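Local structure of putative nucleotide-diphospho-sugar transferase (Desulfovibrio desulfuricans subsp. desulfuricans, 3CGX) at residues Leu8-Tyr13 / Lys92-Lys97; Asp42-Leu47 / Ala52-Cys57; Ala71-Gly74 / Met78-Ala81; Val107-Asp112 / Glu119-Ala124. The protein probably transfers sugar units from nucleotide-diphospho-sugar donors to an acceptor that remains unidentified. All coordinates share one frame; numbering follows the deposited sequence.

Overall arrangement
All four contacts join helices to one mixed sheet, consistent with the Rossmann-like core of the GT-A clan. Contact 1 lies on one face, where helix 87-100 packs on strand 5-11. Contacts 2, 3 and 4 lie on the other, formed by helices 29-47, 65-73 and 118-127. Contacts 1, 2 and 4 are buried and rest on apolar side chains, contact 2 adding a water between L47 O and A52 O; contact 3, at the outermost strand 78-81, is a surface contact in which a backbone carbonyl meets an aromatic edge. M43 of contact 2 touches M109 of contact 4, and backbone bonds tie strand 53-58 to strands 5-11 and 78-81. Contacts 3 and 4 do not touch.

Contact 1 (Leu8-Tyr13 / Lys92-Lys97); sequences LFFVKY and KHAMQK
L8 and F10 pack against A94 and M95 in a buried helix-on-sheet contact made by apolar side chains, in which helix 87-100 lies over strand 5-11 of the central sheet. The segment axes run roughly antiparallel, at 153°, and come within 10.1 Å of each other. L8 does most of the reaching. Its CG lies anti to the carbonyl carbon and its chain is extended at chi2 (173°), which carries CD1 out from the strand to the backbone of the helix. There CD1 lies 3.5 Å from A94 O, a van der Waals approach to a main-chain carbonyl, and the same methyl touches both A94 CB and M95 CG at 3.9 Å. One branch of the leucine therefore spans two successive helical residues. F10, two residues along and on the same side of the strand, presents its rim: F10 CZ is 3.9 Å from A94 CB, and the methyl sits at the ring edge, in its plane, not over a face. A94 CB is thus shared by the leucine and the phenylalanine. M95, a selenomethionine, offers CG to L8, while its side chain also meets V106 and L108 of strand 105-109. The alternating F9 and V11 point to the opposite face of the sheet, where F9 packs on helix 29-47 and V11 on I56. Strand 5-11 is accordingly sandwiched between helices 87-100 and 29-47, with strands 53-58 and 105-109 hydrogen-bonded along its two edges.

Contact 2 (Asp42-Leu47 / Ala52-Cys57); sequences DMLQGL and ADLHIC
L44 holds CG anti to the backbone N (chi1 180°), which brings its CD1 to I56 CD1, while L47 holds CG anti to the carbonyl carbon (chi1 -64°) and so brings its CD1 to L54 CD1. This is the return of a beta-alpha-beta crossover: the chain leaves strand 5-11, passes through helix 29-47 over the sheet, and comes back as strand 53-58, parallel to the first and next to it. The helix and strand segments run nearly antiparallel, at 157°, with their axes 10.5 Å apart at the closest point. L44 CD1 meets I56 CD1 at 3.8 Å, the two side chains crossing at about a right angle. L47, one turn on, has its CD1 4.1 Å from L54 CD1, again nearly perpendicular. L54 thus rests against L47, with L44 also nearby at a distance the model does not define well. On its far side L47 touches M109 of strand 105-109, extending the apolar layer across the sheet. Where the chain turns from helix to strand, polar atoms take over: a water hydrogen-bonds to L47 O at 2.8 Å and to A52 O at 2.6 Å, bridging two main-chain carbonyls.

Contact 3 (Ala71-Gly74 / Met78-Ala81); sequences AWLG and MFAA
Around L73, G74 and F79 the chain changes from helix to strand within a few residues. L73 closes helix 65-73, and G74 then leaves the helical region with a positive phi of 114° and a psi of 147°, a conformation that suits a residue without a side chain. The chain becomes extended again in strand 78-81, and the two backbones stay well apart: the CA atoms of L73 and F79 are separated by 9.8 Å, and those of G74 and M78 by 9.4 Å. The ring of F79 bridges the distance. With CG anti to the carbonyl carbon (chi1 -59°), it stands out from the strand toward the helix end and meets it with its far rim. G74 O lies at the ring edge, in its plane, 3.2 Å from F79 CE2 and 3.5 Å from F79 CZ, so the carbonyl oxygen faces the weakly positive hydrogens of the ring and not its electron-rich face. L73 CB shares that edge, 4.0 Å from F79 CZ, and L73 CD1 comes to 4.2 Å from F79 CE1; the two side chains cross at a slant. L73 continues onto V40, Q41 and L44 of helix 29-47, and F79 also touches I56 of the neighbouring strand. Strand 78-81 forms backbone bonds with strand 53-58 and is the outermost strand on this side. The contact thus closes the beta-alpha-beta unit of strand 53-58, helix 65-73 and strand 78-81, a repeating element of Rossmann-like folds.

Contact 4 (Val107-Asp112 / Glu119-Ala124); sequences VLMGSD and ELVQKA
M109 and V121 make the close half of this contact between strand 105-109 and helix 118-127. M109, a selenomethionine, has CG between the backbone N and the carbonyl carbon (chi1 68°), and its chain bends again at chi3. The end of the side chain therefore meets V121 at about a right angle, with M109 SE 3.8 Å and M109 CE 3.9 Å from V121 CG2. V121 turns its other methyl to the strand's earlier residue, V107, where contact is looser: V107 CG2 to V121 CG1 is 4.2 Å, and V107 CG1 to A124 CB is 4.5 Å. These four residues are all buried. Helix 118-127, following strand 105-109, packs back on the same face of the sheet as helix 29-47, as in the alpha/beta core expected of a GT-A family member. Other parts of helix 118-127 look outward. E119 and K123 are exposed, K123 forming a salt bridge with D127, while Q122 hydrogen-bonds to the main chain at H51 and to N126. Beyond the strand, the chain turns into S111 and D112, where D112 pairs with K20. The helix is thus amphipathic, held to the sheet by dispersion and the exclusion of water, with its polar and charged bonds kept to groups outside this interface.

Contact 1 (Leu8-Tyr13 / Lys92-Lys97)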
# COMPACT_ATOMS: atom_id res chain seq x y z
N LEU A 8 -1.56 -2.92 -8.33
CA LEU A 8 -0.12 -2.84 -8.10
C LEU A 8 0.09 -2.61 -6.61
O LEU A 8 -0.30 -1.58 -6.05
CB LEU A 8 0.51 -1.72 -8.88
CG LEU A 8 0.19 -1.67 -10.37
CD1 LEU A 8 0.76 -0.39 -11.04
CD2 LEU A 8 0.64 -2.98 -11.06
N PHE A 9 0.75 -3.58 -6.00
CA PHE A 9 0.92 -3.67 -4.54
C PHE A 9 2.39 -3.46 -4.18
O PHE A 9 3.24 -4.26 -4.44
CB PHE A 9 0.34 -5.00 -4.06
CG PHE A 9 0.37 -5.21 -2.54
CD1 PHE A 9 -0.00 -4.20 -1.66
CD2 PHE A 9 0.69 -6.46 -2.01
CE1 PHE A 9 -0.06 -4.44 -0.28
CE2 PHE A 9 0.65 -6.66 -0.59
CZ PHE A 9 0.30 -5.63 0.24
N PHE A 10 2.67 -2.30 -3.60
CA PHE A 10 4.03 -1.84 -3.30
C PHE A 10 4.45 -2.30 -1.92
O PHE A 10 3.81 -2.00 -0.90
CB PHE A 10 4.11 -0.30 -3.44
CG PHE A 10 4.47 0.18 -4.81
CD1 PHE A 10 3.92 -0.39 -5.96
CD2 PHE A 10 5.35 1.27 -4.97
CE1 PHE A 10 4.31 0.04 -7.20
CE2 PHE A 10 5.69 1.74 -6.22
CZ PHE A 10 5.18 1.14 -7.34
N VAL A 11 5.55 -3.07 -1.92
CA VAL A 11 6.11 -3.76 -0.76
C VAL A 11 7.64 -3.64 -0.72
O VAL A 11 8.27 -3.24 -1.67
CB VAL A 11 5.71 -5.30 -0.79
CG1 VAL A 11 4.16 -5.50 -0.80
CG2 VAL A 11 6.38 -6.05 -2.00
N LYS A 12 8.20 -3.91 0.43
CA LYS A 12 9.64 -4.12 0.63
C LYS A 12 9.88 -5.46 1.37
O LYS A 12 9.09 -5.86 2.23
CB LYS A 12 10.26 -2.97 1.42
CG LYS A 12 11.76 -3.02 1.56
CD LYS A 12 12.36 -1.74 2.08
CE LYS A 12 13.89 -1.88 2.24
NZ LYS A 12 14.41 -0.63 2.82
N TYR A 13 10.97 -6.15 1.00
CA TYR A 13 11.29 -7.40 1.68
C TYR A 13 11.49 -7.06 3.17
O TYR A 13 12.21 -6.13 3.50
CB TYR A 13 12.51 -8.14 1.10
CG TYR A 13 12.52 -9.53 1.66
CD1 TYR A 13 11.77 -10.53 1.07
CD2 TYR A 13 13.22 -9.82 2.85
CE1 TYR A 13 11.70 -11.83 1.62
CE2 TYR A 13 13.16 -11.10 3.42
CZ TYR A 13 12.37 -12.09 2.81
OH TYR A 13 12.27 -13.36 3.34
N LYS A 92 4.97 5.90 -11.29
CA LYS A 92 4.72 6.22 -12.70
C LYS A 92 5.09 5.06 -13.62
O LYS A 92 4.30 4.64 -14.49
CB LYS A 92 5.53 7.45 -13.14
CG LYS A 92 5.15 7.94 -14.50
CD LYS A 92 6.20 8.88 -15.04
CE LYS A 92 6.42 10.08 -14.16
NZ LYS A 92 7.41 11.04 -14.85
N HIS A 93 6.28 4.49 -13.39
CA HIS A 93 6.74 3.38 -14.21
C HIS A 93 5.88 2.10 -14.07
O HIS A 93 5.55 1.43 -15.06
CB HIS A 93 8.21 3.09 -13.93
CG HIS A 93 9.12 4.21 -14.32
ND1 HIS A 93 10.35 4.43 -13.72
CD2 HIS A 93 8.95 5.22 -15.21
CE1 HIS A 93 10.91 5.50 -14.27
NE2 HIS A 93 10.08 6.01 -15.16
N ALA A 94 5.46 1.81 -12.85
CA ALA A 94 4.66 0.60 -12.61
C ALA A 94 3.26 0.74 -13.27
O ALA A 94 2.75 -0.16 -13.94
CB ALA A 94 4.56 0.32 -11.10
N MSE A 95 2.66 1.90 -13.11
CA MSE A 95 1.35 2.13 -13.71
C MSE A 95 1.42 2.17 -15.25
O MSE A 95 0.58 1.58 -15.96
CB MSE A 95 0.79 3.45 -13.18
CG MSE A 95 0.58 3.45 -11.69
SE MSE A 95 -0.71 4.82 -11.04
CE MSE A 95 -2.24 3.79 -11.62
N GLN A 96 2.45 2.83 -15.74
CA GLN A 96 2.67 2.96 -17.17
C GLN A 96 2.83 1.60 -17.78
O GLN A 96 2.29 1.30 -18.83
CB GLN A 96 3.89 3.84 -17.49
CG GLN A 96 4.09 3.97 -18.99
CD GLN A 96 2.97 4.77 -19.65
OE1 GLN A 96 2.17 4.23 -20.41
NE2 GLN A 96 2.88 6.06 -19.32
N LYS A 97 3.56 0.74 -17.09
CA LYS A 97 3.80 -0.63 -17.55
C LYS A 97 2.52 -1.45 -17.61
O LYS A 97 2.27 -2.24 -18.56
CB LYS A 97 4.80 -1.31 -16.63
CG LYS A 97 4.96 -2.79 -16.78
CD LYS A 97 5.75 -3.21 -17.97
CE LYS A 97 6.15 -4.68 -17.82
NZ LYS A 97 5.01 -5.58 -17.41

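Contact 2 (Asp42-Leu47 / Ala52-Cys57)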
# COMPACT_ATOMS: atom_id res chain seq x y z
N ASP A 42 -1.23 -10.63 5.23
CA ASP A 42 -2.64 -10.46 5.43
C ASP A 42 -3.30 -9.70 4.29
O ASP A 42 -4.38 -10.09 3.82
CB ASP A 42 -2.97 -9.74 6.76
CG ASP A 42 -2.61 -10.57 7.99
OD1 ASP A 42 -2.37 -11.76 7.84
OD2 ASP A 42 -2.54 -9.99 9.08
N MSE A 43 -2.67 -8.60 3.86
CA MSE A 43 -3.25 -7.81 2.74
C MSE A 43 -3.31 -8.64 1.46
O MSE A 43 -4.32 -8.59 0.74
CB MSE A 43 -2.47 -6.51 2.53
CG MSE A 43 -2.56 -5.52 3.70
SE MSE A 43 -1.60 -3.91 3.32
CE MSE A 43 -2.86 -3.14 2.01
N LEU A 44 -2.27 -9.41 1.19
CA LEU A 44 -2.19 -10.28 -0.00
C LEU A 44 -3.32 -11.30 -0.05
O LEU A 44 -3.94 -11.52 -1.10
CB LEU A 44 -0.81 -10.96 -0.13
CG LEU A 44 -0.57 -11.89 -1.32
CD1 LEU A 44 -0.59 -11.05 -2.59
CD2 LEU A 44 0.75 -12.73 -1.17
N GLN A 45 -3.61 -11.89 1.10
CA GLN A 45 -4.69 -12.85 1.21
C GLN A 45 -6.02 -12.22 0.79
O GLN A 45 -6.81 -12.83 0.05
CB GLN A 45 -4.74 -13.41 2.65
CG GLN A 45 -5.84 -14.39 2.89
CD GLN A 45 -5.69 -15.06 4.25
OE1 GLN A 45 -5.08 -14.50 5.18
NE2 GLN A 45 -6.23 -16.25 4.36
N GLY A 46 -6.25 -11.00 1.26
CA GLY A 46 -7.41 -10.22 0.88
C GLY A 46 -7.43 -9.78 -0.60
O GLY A 46 -8.42 -9.96 -1.30
N LEU A 47 -6.31 -9.23 -1.09
CA LEU A 47 -6.20 -8.79 -2.49
C LEU A 47 -6.26 -9.93 -3.53
O LEU A 47 -6.90 -9.77 -4.58
CB LEU A 47 -4.90 -8.04 -2.71
CG LEU A 47 -4.79 -6.73 -1.93
CD1 LEU A 47 -3.38 -6.14 -2.16
CD2 LEU A 47 -5.95 -5.73 -2.30
N ALA A 52 -9.41 -8.83 -10.14
CA ALA A 52 -8.32 -8.05 -10.66
C ALA A 52 -7.05 -8.88 -10.57
O ALA A 52 -6.89 -9.66 -9.65
CB ALA A 52 -8.17 -6.77 -9.87
N ASP A 53 -6.15 -8.68 -11.53
CA ASP A 53 -4.83 -9.29 -11.48
C ASP A 53 -4.02 -8.49 -10.47
O ASP A 53 -4.22 -7.27 -10.25
CB ASP A 53 -4.12 -9.24 -12.85
CG ASP A 53 -4.76 -10.15 -13.91
OD1 ASP A 53 -5.56 -11.05 -13.57
OD2 ASP A 53 -4.41 -9.98 -15.09
N LEU A 54 -3.05 -9.17 -9.88
CA LEU A 54 -2.21 -8.54 -8.86
C LEU A 54 -0.73 -8.65 -9.20
O LEU A 54 -0.23 -9.70 -9.55
CB LEU A 54 -2.51 -9.15 -7.52
CG LEU A 54 -1.64 -8.76 -6.33
CD1 LEU A 54 -2.08 -7.40 -5.85
CD2 LEU A 54 -1.77 -9.82 -5.21
N HIS A 55 -0.07 -7.50 -9.18
CA HIS A 55 1.38 -7.41 -9.39
C HIS A 55 2.02 -6.89 -8.15
O HIS A 55 1.72 -5.77 -7.72
CB HIS A 55 1.70 -6.47 -10.53
CG HIS A 55 1.24 -6.98 -11.86
ND1 HIS A 55 1.65 -6.44 -13.04
CD2 HIS A 55 0.41 -7.99 -12.17
CE1 HIS A 55 1.10 -7.10 -14.04
NE2 HIS A 55 0.35 -8.06 -13.53
N ILE A 56 2.90 -7.70 -7.58
CA ILE A 56 3.60 -7.35 -6.37
C ILE A 56 4.90 -6.66 -6.76
O ILE A 56 5.82 -7.26 -7.36
CB ILE A 56 3.85 -8.58 -5.47
CG1 ILE A 56 2.52 -9.25 -5.06
CG2 ILE A 56 4.70 -8.19 -4.23
CD1 ILE A 56 2.69 -10.65 -4.46
N CYS A 57 4.98 -5.38 -6.43
CA CYS A 57 6.10 -4.50 -6.87
C CYS A 57 6.96 -4.13 -5.69
O CYS A 57 6.52 -3.39 -4.80
CB CYS A 57 5.54 -3.24 -7.53
SG CYS A 57 4.46 -3.52 -8.94
O HOH W 1 -6.16 -10.29 -7.19

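Contact 3 (Ala71-Gly74 / Met78-Ala81)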
# COMPACT_ATOMS: atom_id res chain seq x y z
N ALA A 71 9.86 -17.55 -2.23
CA ALA A 71 9.92 -18.42 -1.05
C ALA A 71 9.03 -17.91 0.07
O ALA A 71 8.54 -18.67 0.89
CB ALA A 71 11.38 -18.62 -0.57
N TRP A 72 8.81 -16.61 0.10
CA TRP A 72 8.02 -15.98 1.17
C TRP A 72 6.51 -16.00 0.86
O TRP A 72 5.74 -16.61 1.60
CB TRP A 72 8.49 -14.54 1.41
CG TRP A 72 7.59 -13.73 2.34
CD1 TRP A 72 6.83 -14.21 3.36
CD2 TRP A 72 7.40 -12.32 2.33
NE1 TRP A 72 6.15 -13.18 3.98
CE2 TRP A 72 6.48 -12.01 3.37
CE3 TRP A 72 7.89 -11.29 1.53
CZ2 TRP A 72 6.06 -10.72 3.63
CZ3 TRP A 72 7.46 -10.00 1.77
CH2 TRP A 72 6.56 -9.72 2.82
N LEU A 73 6.15 -15.36 -0.24
CA LEU A 73 4.73 -15.20 -0.66
C LEU A 73 4.23 -16.25 -1.65
O LEU A 73 3.03 -16.40 -1.84
CB LEU A 73 4.50 -13.78 -1.18
CG LEU A 73 4.81 -12.71 -0.14
CD1 LEU A 73 4.78 -11.32 -0.74
CD2 LEU A 73 3.79 -12.80 1.03
N GLY A 74 5.11 -17.04 -2.23
CA GLY A 74 4.70 -18.13 -3.12
C GLY A 74 5.12 -17.93 -4.54
O GLY A 74 5.12 -16.80 -5.04
N MSE A 78 2.87 -12.86 -9.25
CA MSE A 78 3.64 -12.06 -10.19
C MSE A 78 4.38 -10.99 -9.39
O MSE A 78 3.77 -10.18 -8.67
CB MSE A 78 2.73 -11.43 -11.25
CG MSE A 78 2.06 -12.48 -12.08
SE MSE A 78 0.86 -11.74 -13.47
CE MSE A 78 -0.76 -11.36 -12.35
N PHE A 79 5.70 -11.01 -9.50
CA PHE A 79 6.57 -10.10 -8.78
C PHE A 79 7.36 -9.29 -9.80
O PHE A 79 7.73 -9.81 -10.85
CB PHE A 79 7.56 -10.85 -7.90
CG PHE A 79 6.95 -11.75 -6.85
CD1 PHE A 79 6.51 -11.23 -5.63
CD2 PHE A 79 6.90 -13.13 -7.03
CE1 PHE A 79 5.95 -12.05 -4.66
CE2 PHE A 79 6.33 -13.97 -6.03
CZ PHE A 79 5.87 -13.42 -4.87
N ALA A 80 7.61 -8.02 -9.49
CA ALA A 80 8.47 -7.14 -10.30
C ALA A 80 9.15 -6.16 -9.40
O ALA A 80 8.54 -5.69 -8.43
CB ALA A 80 7.67 -6.40 -11.38
N ALA A 81 10.42 -5.84 -9.71
CA ALA A 81 11.13 -4.79 -8.99
C ALA A 81 10.50 -3.47 -9.37
O ALA A 81 10.11 -3.25 -10.50
CB ALA A 81 12.67 -4.75 -9.27

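Contact 4 (Val107-Asp112 / Glu119-Ala124)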
# COMPACT_ATOMS: atom_id res chain seq x y z
N VAL A 107 -5.08 0.23 -10.07
CA VAL A 107 -4.89 0.89 -8.77
C VAL A 107 -3.54 0.47 -8.19
O VAL A 107 -3.10 -0.67 -8.31
CB VAL A 107 -6.08 0.64 -7.74
CG1 VAL A 107 -7.45 1.14 -8.32
CG2 VAL A 107 -6.16 -0.77 -7.38
N LEU A 108 -2.86 1.45 -7.60
CA LEU A 108 -1.58 1.21 -6.95
C LEU A 108 -1.74 1.57 -5.46
O LEU A 108 -2.23 2.63 -5.10
CB LEU A 108 -0.48 2.03 -7.65
CG LEU A 108 0.99 1.92 -7.24
CD1 LEU A 108 1.89 2.52 -8.37
CD2 LEU A 108 1.23 2.63 -5.93
N MSE A 109 -1.34 0.66 -4.59
CA MSE A 109 -1.45 0.90 -3.18
C MSE A 109 -0.28 0.39 -2.42
O MSE A 109 0.44 -0.50 -2.87
CB MSE A 109 -2.71 0.20 -2.69
CG MSE A 109 -2.65 -1.30 -2.72
SE MSE A 109 -4.50 -1.98 -2.37
CE MSE A 109 -4.72 -1.39 -0.56
N GLY A 110 -0.11 0.95 -1.23
CA GLY A 110 0.99 0.58 -0.36
C GLY A 110 0.64 -0.56 0.60
O GLY A 110 -0.47 -1.11 0.59
N SER A 111 1.60 -0.88 1.45
CA SER A 111 1.46 -2.06 2.28
C SER A 111 1.53 -1.76 3.78
O SER A 111 1.85 -2.65 4.58
CB SER A 111 2.59 -3.05 1.92
OG SER A 111 3.82 -2.41 1.75
N ASP A 112 1.20 -0.53 4.14
CA ASP A 112 1.26 -0.04 5.54
C ASP A 112 -0.12 0.13 6.17
O ASP A 112 -0.23 0.75 7.22
CB ASP A 112 1.97 1.34 5.60
CG ASP A 112 3.40 1.26 5.13
OD1 ASP A 112 4.18 0.45 5.70
OD2 ASP A 112 3.72 1.91 4.13
N GLU A 119 -12.81 -4.87 0.15
CA GLU A 119 -13.99 -4.50 -0.62
C GLU A 119 -13.86 -3.06 -1.04
O GLU A 119 -14.48 -2.67 -2.01
CB GLU A 119 -15.32 -4.76 0.11
CG GLU A 119 -15.46 -4.20 1.52
CD GLU A 119 -15.03 -5.15 2.59
OE1 GLU A 119 -13.96 -5.76 2.47
OE2 GLU A 119 -15.77 -5.25 3.59
N LEU A 120 -13.08 -2.25 -0.33
CA LEU A 120 -12.91 -0.84 -0.76
C LEU A 120 -11.99 -0.72 -1.99
O LEU A 120 -12.12 0.18 -2.80
CB LEU A 120 -12.41 0.07 0.37
CG LEU A 120 -13.46 0.36 1.45
CD1 LEU A 120 -12.90 1.30 2.53
CD2 LEU A 120 -14.70 0.95 0.81
N VAL A 121 -11.09 -1.66 -2.11
CA VAL A 121 -10.21 -1.76 -3.30
C VAL A 121 -11.05 -2.17 -4.49
O VAL A 121 -10.88 -1.63 -5.61
CB VAL A 121 -9.08 -2.78 -3.09
CG1 VAL A 121 -8.18 -2.88 -4.36
CG2 VAL A 121 -8.25 -2.39 -1.89
N GLN A 122 -11.94 -3.14 -4.26
CA GLN A 122 -12.91 -3.53 -5.28
C GLN A 122 -13.83 -2.36 -5.64
O GLN A 122 -14.11 -2.09 -6.81
CB GLN A 122 -13.74 -4.70 -4.84
CG GLN A 122 -14.66 -5.22 -5.92
CD GLN A 122 -13.89 -5.86 -7.02
OE1 GLN A 122 -13.19 -6.86 -6.80
NE2 GLN A 122 -13.98 -5.30 -8.23
N LYS A 123 -14.29 -1.64 -4.63
CA LYS A 123 -15.14 -0.49 -4.88
C LYS A 123 -14.41 0.54 -5.76
O LYS A 123 -14.99 1.09 -6.72
CB LYS A 123 -15.59 0.16 -3.56
CG LYS A 123 -16.54 1.36 -3.77
CD LYS A 123 -17.13 1.80 -2.42
CE LYS A 123 -18.03 2.98 -2.52
NZ LYS A 123 -17.31 4.09 -3.20
N ALA A 124 -13.16 0.81 -5.42
CA ALA A 124 -12.34 1.73 -6.21
C ALA A 124 -12.26 1.30 -7.68
O ALA A 124 -12.42 2.11 -8.60
CB ALA A 124 -10.91 1.87 -5.59